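PDB 3SGH: SusD homolog from Bacteroides thetaiotaomicron, which probably binds glycans at the cell surface as the SusD-like lipoprotein partner of an outer-membrane sugar-uptake system. Local coordinates for residues G48-A54 against E248-C254; Y270-Q276 against N300-F305. All coordinates share one frame; numbering follows the deposited sequence.

Contact 1 (G48-A54 against E248-C254)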
loop_
_atom_site.group_PDB
_atom_site.type_symbol
_atom_site.label_atom_id
_atom_site.label_comp_id
_atom_site.label_asym_id
_atom_site.label_seq_id
_atom_site.Cartn_x
_atom_site.Cartn_y
_atom_site.Cartn_z
ATOM N N GLY A 48 3.873 2.550 8.671
ATOM C CA GLY A 48 5.181 2.836 9.306
ATOM C C GLY A 48 6.180 3.655 8.517
ATOM O O GLY A 48 7.328 3.749 8.942
ATOM N N GLN A 49 5.764 4.226 7.379
ATOM C CA GLN A 49 6.674 4.991 6.495
ATOM C C GLN A 49 6.484 6.511 6.532
ATOM O O GLN A 49 7.452 7.278 6.515
ATOM C CB GLN A 49 6.534 4.531 5.042
ATOM C CG GLN A 49 6.571 3.058 4.801
ATOM C CD GLN A 49 6.716 2.725 3.331
ATOM O OE1 GLN A 49 6.084 3.333 2.505
ATOM N NE2 GLN A 49 7.575 1.748 3.006
ATOM N N VAL A 50 5.229 6.937 6.632
ATOM C CA VAL A 50 4.858 8.351 6.822
ATOM C C VAL A 50 4.117 8.587 8.132
ATOM O O VAL A 50 3.486 7.665 8.691
ATOM C CB VAL A 50 3.985 8.850 5.645
ATOM C CG1 VAL A 50 4.610 8.362 4.302
ATOM C CG2 VAL A 50 2.551 8.304 5.768
ATOM N N THR A 51 4.260 9.784 8.664
ATOM C CA THR A 51 3.525 10.207 9.866
ATOM C C THR A 51 2.748 11.485 9.533
ATOM O O THR A 51 3.309 12.414 9.011
ATOM C CB THR A 51 4.467 10.439 11.051
ATOM O OG1 THR A 51 4.997 9.178 11.464
ATOM C CG2 THR A 51 3.733 11.089 12.239
ATOM N N ALA A 52 1.448 11.498 9.821
ATOM C CA ALA A 52 0.644 12.720 9.747
ATOM C C ALA A 52 0.924 13.612 10.974
ATOM O O ALA A 52 0.720 13.197 12.109
ATOM C CB ALA A 52 -0.851 12.354 9.638
ATOM N N THR A 53 1.425 14.825 10.765
ATOM C CA THR A 53 1.862 15.671 11.897
ATOM C C THR A 53 0.777 16.614 12.470
ATOM O O THR A 53 1.031 17.432 13.338
ATOM C CB THR A 53 3.126 16.469 11.513
ATOM O OG1 THR A 53 2.844 17.295 10.374
ATOM C CG2 THR A 53 4.313 15.506 11.214
ATOM N N ALA A 54 -0.453 16.420 12.046
ATOM C CA ALA A 54 -1.562 17.323 12.322
ATOM C C ALA A 54 -2.497 16.628 13.300
ATOM O O ALA A 54 -2.424 15.394 13.472
ATOM C CB ALA A 54 -2.323 17.610 11.020
ATOM N N GLU A 248 1.819 18.718 6.894
ATOM C CA GLU A 248 1.011 17.731 7.584
ATOM C C GLU A 248 1.489 16.289 7.412
ATOM O O GLU A 248 0.826 15.387 7.892
ATOM C CB GLU A 248 -0.479 17.897 7.237
ATOM C CG GLU A 248 -1.065 19.225 7.782
ATOM C CD GLU A 248 -2.555 19.400 7.580
ATOM O OE1 GLU A 248 -3.250 18.442 7.162
ATOM O OE2 GLU A 248 -3.019 20.525 7.883
ATOM N N VAL A 249 2.645 16.088 6.760
ATOM C CA VAL A 249 3.260 14.774 6.661
ATOM C C VAL A 249 4.762 14.860 6.743
ATOM O O VAL A 249 5.365 15.780 6.201
ATOM C CB VAL A 249 2.759 13.999 5.383
ATOM C CG1 VAL A 249 3.349 14.648 4.097
ATOM C CG2 VAL A 249 3.048 12.490 5.499
ATOM N N ARG A 250 5.349 13.912 7.503
ATOM C CA ARG A 250 6.786 13.786 7.634
ATOM C C ARG A 250 7.165 12.302 7.580
ATOM O O ARG A 250 6.312 11.439 7.546
ATOM C CB ARG A 250 7.287 14.443 8.932
ATOM C CG ARG A 250 7.257 15.976 8.965
ATOM C CD ARG A 250 8.278 16.583 8.060
ATOM N NE ARG A 250 8.297 18.030 7.983
ATOM C CZ ARG A 250 7.642 18.795 7.096
ATOM N NH1 ARG A 250 6.791 18.271 6.231
ATOM N NH2 ARG A 250 7.800 20.106 7.110
ATOM N N ALA A 251 8.452 12.005 7.564
ATOM C CA ALA A 251 8.929 10.637 7.628
ATOM C C ALA A 251 8.520 10.027 8.995
ATOM O O ALA A 251 8.529 10.686 10.023
ATOM C CB ALA A 251 10.446 10.606 7.439
ATOM N N ASN A 252 8.200 8.759 8.985
ATOM C CA ASN A 252 7.770 8.016 10.173
ATOM C C ASN A 252 8.994 7.454 10.899
ATOM O O ASN A 252 9.945 6.936 10.292
ATOM C CB ASN A 252 6.807 6.900 9.736
ATOM C CG ASN A 252 6.131 6.181 10.879
ATOM O OD1 ASN A 252 6.781 5.694 11.814
ATOM N ND2 ASN A 252 4.822 6.026 10.772
ATOM N N ALA A 253 8.980 7.622 12.229
ATOM C CA ALA A 253 9.992 7.106 13.123
ATOM C C ALA A 253 10.385 5.667 12.833
ATOM O O ALA A 253 11.542 5.276 12.974
ATOM C CB ALA A 253 9.404 7.155 14.559
ATOM N N CYS A 254 9.389 4.858 12.483
ATOM C CA CYS A 254 9.572 3.431 12.320
ATOM C C CYS A 254 10.484 3.060 11.119
ATOM O O CYS A 254 11.540 2.502 11.329
ATOM C CB CYS A 254 8.201 2.762 12.178
ATOM S SG CYS A 254 8.272 0.978 12.038
#

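Contact 2 (Y270-Q276 against N300-F305)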
loop_
_atom_site.group_PDB
_atom_site.type_symbol
_atom_site.label_atom_id
_atom_site.label_comp_id
_atom_site.label_asym_id
_atom_site.label_seq_id
_atom_site.Cartn_x
_atom_site.Cartn_y
_atom_site.Cartn_z
ATOM N N TYR A 270 15.390 8.544 0.150
ATOM C CA TYR A 270 14.056 8.409 0.764
ATOM C C TYR A 270 13.620 9.618 1.592
ATOM O O TYR A 270 12.431 9.932 1.612
ATOM C CB TYR A 270 14.045 7.192 1.683
ATOM C CG TYR A 270 13.846 5.830 1.025
ATOM C CD1 TYR A 270 14.220 5.578 -0.280
ATOM C CD2 TYR A 270 13.319 4.752 1.762
ATOM C CE1 TYR A 270 14.030 4.326 -0.836
ATOM C CE2 TYR A 270 13.159 3.510 1.216
ATOM C CZ TYR A 270 13.511 3.291 -0.081
ATOM O OH TYR A 270 13.308 2.046 -0.608
ATOM N N PHE A 271 14.588 10.262 2.248
ATOM C CA PHE A 271 14.319 11.269 3.284
ATOM C C PHE A 271 15.296 12.460 3.175
ATOM O O PHE A 271 16.397 12.332 2.606
ATOM C CB PHE A 271 14.536 10.671 4.680
ATOM C CG PHE A 271 13.906 9.333 4.911
ATOM C CD1 PHE A 271 12.543 9.174 4.785
ATOM C CD2 PHE A 271 14.681 8.245 5.300
ATOM C CE1 PHE A 271 11.971 7.941 5.012
ATOM C CE2 PHE A 271 14.102 6.975 5.519
ATOM C CZ PHE A 271 12.773 6.835 5.373
ATOM N N THR A 272 14.937 13.582 3.804
ATOM C CA THR A 272 15.878 14.665 4.066
ATOM C C THR A 272 16.355 14.560 5.497
ATOM O O THR A 272 15.587 14.114 6.357
ATOM C CB THR A 272 15.226 16.034 3.858
ATOM O OG1 THR A 272 14.115 16.191 4.762
ATOM C CG2 THR A 272 14.760 16.162 2.443
ATOM N N PRO A 273 17.596 14.953 5.764
ATOM C CA PRO A 273 18.102 15.064 7.131
ATOM C C PRO A 273 17.274 16.078 7.920
ATOM O O PRO A 273 16.820 17.080 7.347
ATOM C CB PRO A 273 19.525 15.623 6.925
ATOM C CG PRO A 273 19.928 15.032 5.644
ATOM C CD PRO A 273 18.688 15.094 4.784
ATOM N N GLN A 274 17.084 15.814 9.212
ATOM C CA GLN A 274 16.429 16.770 10.107
ATOM C C GLN A 274 17.259 18.023 10.205
ATOM O O GLN A 274 18.483 17.967 10.129
ATOM C CB GLN A 274 16.164 16.168 11.482
ATOM C CG GLN A 274 17.387 15.839 12.305
ATOM C CD GLN A 274 17.940 17.021 13.087
ATOM O OE1 GLN A 274 17.223 18.011 13.394
ATOM N NE2 GLN A 274 19.212 16.900 13.476
ATOM N N THR A 275 16.589 19.168 10.340
ATOM C CA THR A 275 17.288 20.444 10.452
ATOM C C THR A 275 16.889 21.200 11.736
ATOM O O THR A 275 17.188 22.405 11.889
ATOM C CB THR A 275 17.009 21.338 9.238
ATOM O OG1 THR A 275 15.588 21.575 9.163
ATOM C CG2 THR A 275 17.559 20.676 7.941
ATOM N N GLN A 276 16.224 20.502 12.645
ATOM C CA GLN A 276 15.823 21.104 13.929
ATOM C C GLN A 276 17.047 21.452 14.773
ATOM O O GLN A 276 17.065 22.501 15.446
ATOM C CB GLN A 276 14.910 20.145 14.696
ATOM C CG GLN A 276 14.383 20.709 16.015
ATOM C CD GLN A 276 13.579 22.011 15.837
ATOM O OE1 GLN A 276 12.819 22.184 14.857
ATOM N NE2 GLN A 276 13.735 22.936 16.800
ATOM N N ASN A 300 10.707 20.554 11.132
ATOM C CA ASN A 300 12.101 20.328 10.751
ATOM C C ASN A 300 12.652 18.914 11.001
ATOM O O ASN A 300 13.864 18.706 10.930
ATOM C CB ASN A 300 12.982 21.379 11.438
ATOM C CG ASN A 300 12.519 22.778 11.150
ATOM O OD1 ASN A 300 12.218 23.100 10.012
ATOM N ND2 ASN A 300 12.440 23.611 12.176
ATOM N N TYR A 301 11.765 17.955 11.260
ATOM C CA TYR A 301 12.123 16.574 11.241
ATOM C C TYR A 301 12.292 16.106 9.779
ATOM O O TYR A 301 11.961 16.847 8.857
ATOM C CB TYR A 301 11.075 15.731 11.999
ATOM C CG TYR A 301 11.155 15.826 13.526
ATOM C CD1 TYR A 301 11.114 17.078 14.186
ATOM C CD2 TYR A 301 11.183 14.655 14.332
ATOM C CE1 TYR A 301 11.162 17.180 15.574
ATOM C CE2 TYR A 301 11.197 14.761 15.717
ATOM C CZ TYR A 301 11.198 16.023 16.327
ATOM O OH TYR A 301 11.223 16.149 17.677
ATOM N N SER A 302 12.798 14.892 9.572
ATOM C CA SER A 302 12.983 14.380 8.218
ATOM C C SER A 302 11.698 14.388 7.380
ATOM O O SER A 302 10.641 13.900 7.831
ATOM C CB SER A 302 13.547 12.981 8.234
ATOM O OG SER A 302 14.884 13.004 8.685
ATOM N N LYS A 303 11.832 14.908 6.165
ATOM C CA LYS A 303 10.758 14.939 5.202
ATOM C C LYS A 303 10.875 13.775 4.239
ATOM O O LYS A 303 11.931 13.142 4.107
ATOM C CB LYS A 303 10.789 16.233 4.411
ATOM C CG LYS A 303 10.723 17.495 5.267
ATOM C CD LYS A 303 10.779 18.796 4.474
ATOM C CE LYS A 303 12.234 19.136 4.073
ATOM N NZ LYS A 303 12.460 20.446 3.298
ATOM N N LEU A 304 9.766 13.476 3.567
ATOM C CA LEU A 304 9.790 12.523 2.464
ATOM C C LEU A 304 10.524 13.214 1.305
ATOM O O LEU A 304 10.194 14.357 0.926
ATOM C CB LEU A 304 8.346 12.165 2.056
ATOM C CG LEU A 304 7.367 11.741 3.164
ATOM C CD1 LEU A 304 5.995 11.487 2.555
ATOM C CD2 LEU A 304 7.871 10.488 3.885
ATOM N N PHE A 305 11.489 12.497 0.725
ATOM C CA PHE A 305 12.267 13.017 -0.389
ATOM C C PHE A 305 11.372 13.479 -1.560
ATOM O O PHE A 305 11.622 14.503 -2.200
ATOM C CB PHE A 305 13.273 12.000 -0.878
ATOM C CG PHE A 305 14.178 12.567 -1.949
ATOM C CD1 PHE A 305 13.838 12.459 -3.287
ATOM C CD2 PHE A 305 15.309 13.294 -1.593
ATOM C CE1 PHE A 305 14.632 13.062 -4.279
ATOM C CE2 PHE A 305 16.108 13.880 -2.544
ATOM C CZ PHE A 305 15.778 13.764 -3.922
HETATM O O HOH W 1 14.449 17.994 6.805
HETATM O O HOH W 2 10.867 20.563 13.973
#

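Contact 1 (G48-A54 against E248-C254)
Strands 50-52 and 249-251 run antiparallel, their short axes 4.6 Å apart at closest approach and their N-to-C directions 145° apart, a marked departure from 180°. Thr51 and Arg250 form the central hydrogen-bonded pair: Thr51 N gives to Arg250 O and Arg250 N to Thr51 O, each at 2.9 Å and nearly straight. The non-hydrogen-bonded pairs on either side of it are Val50 with Ala251 and Ala52 with Val249. Beyond them Thr53 N reaches Glu248 O and Asn252 N reaches Gln49 O, both donors lying well above the carbonyl planes.

Asn252 uses both ends of its amide. Its CG stands anti to the backbone N (chi1 -172°), which carries the amide over to the 48-54 backbone. Asn252 ND2 donates to Val50 O at 3.0 Å, with that oxygen close to the amide plane, while Asn252 OD1 accepts from Cys254 N at 2.8 Å through an in-plane lone pair and caps the helix that follows. With an alanine at this position, Cys254 N would probably lose its cap and Val50 O one of its donors, the other being Ser45 OG. The Thr51 side chain crosses that of Asn252 at about a right angle, but its OG1 is hydrogen-bonded to Val285 O. At the other end, the Thr53 methyl CG2 lies 3.7 Å from Arg250 CG, and Ala54 CB rests against the aliphatic part of Glu248. The Arg250 guanidinium turns away, NH1 returning to Val249 O and NH2 reaching Ala299 O. On the face shared by Ala52 and Val249, Val249 CG2 meets Val50 CB at 3.8 Å, although Val50 points away overall.

The arrangement is a buried two-stranded antiparallel beta ribbon whose second strand passes through an Asn N-cap into helix 253-261, within the largely helical SusD-like fold.

Contact 2 (Y270-Q276 against N300-F305)
Thr272 joins Ser302 and Lys303 through its side chain as well as its backbone. With OG1 between the backbone N and the carbonyl carbon (chi1 61°), the Thr272 hydroxyl faces the opposing segment and accepts from Lys303 N at 3.0 Å; the lysine's CB, CG and CE also lie beside this oxygen. Thr272 N in turn gives to Lys303 O, so the threonine contacts both backbone polar groups of one residue. Ser302 OG donates to Thr272 O at 2.7 Å in the carbonyl plane, and the same hydroxyl is bonded to Val283 N. A water hydrogen-bonded to Thr272 OG1 donates to Pro273 O.

Further along, Asn300 O takes Thr275 N at 2.8 Å and, weakly, Gln276 N. The Asn300 and Gln276 side chains cross at about a right angle, yet their amide planes are only 24° apart. ND2 of Asn300 reaches Gln276 OE1 at 3.1 Å, and a second water links that OE1 to Asn300 N. Gln276 can meet the Asn300 amide because its CG is anti to the backbone N and the chain then bends at chi2.

At the other end Phe305 N gives to Tyr270 O, and Phe305 CB packs 3.3 Å from that oxygen. Tyr270 CB covers one face of the Phe271 ring, centred 3.6 Å above it.

The two segments run nearly opposite, their end-to-end directions 168° apart, with a single bridge between Phe271 and Leu304. The first segment starts at Tyr270, the last residue of helix 267-270, and leaves helical geometry at Phe271. Phe271 leans on Leu255, Val256 and Met259 of helix 253-261, Tyr270 stacks on Tyr419, and Ser302 lies against Ala251 of strand 249-251.

Overall arrangement
From the N terminus, 48-54 waits through 193 intervening residues, 110 of them helical, until 248-254 returns and contact 1 closes. The chain continues through helix 253-261 and helix 267-270 into 270-276, then makes an excursion of 23 residues without helix or strand before 300-305 closes contact 2. The two closures are therefore in series, neither nested nor crossed: one long-range, one local. The centres of contact 1 and contact 2 lie about 11 Å apart, and the two touch directly. Ala251 N and Ser302 O, 2.9 Å apart, probably form a hydrogen bond, and Ala251 CB packs on Phe271 CD1. The 249-251 strand thus links the early 50-52 strand to the irregular 300-305 segment.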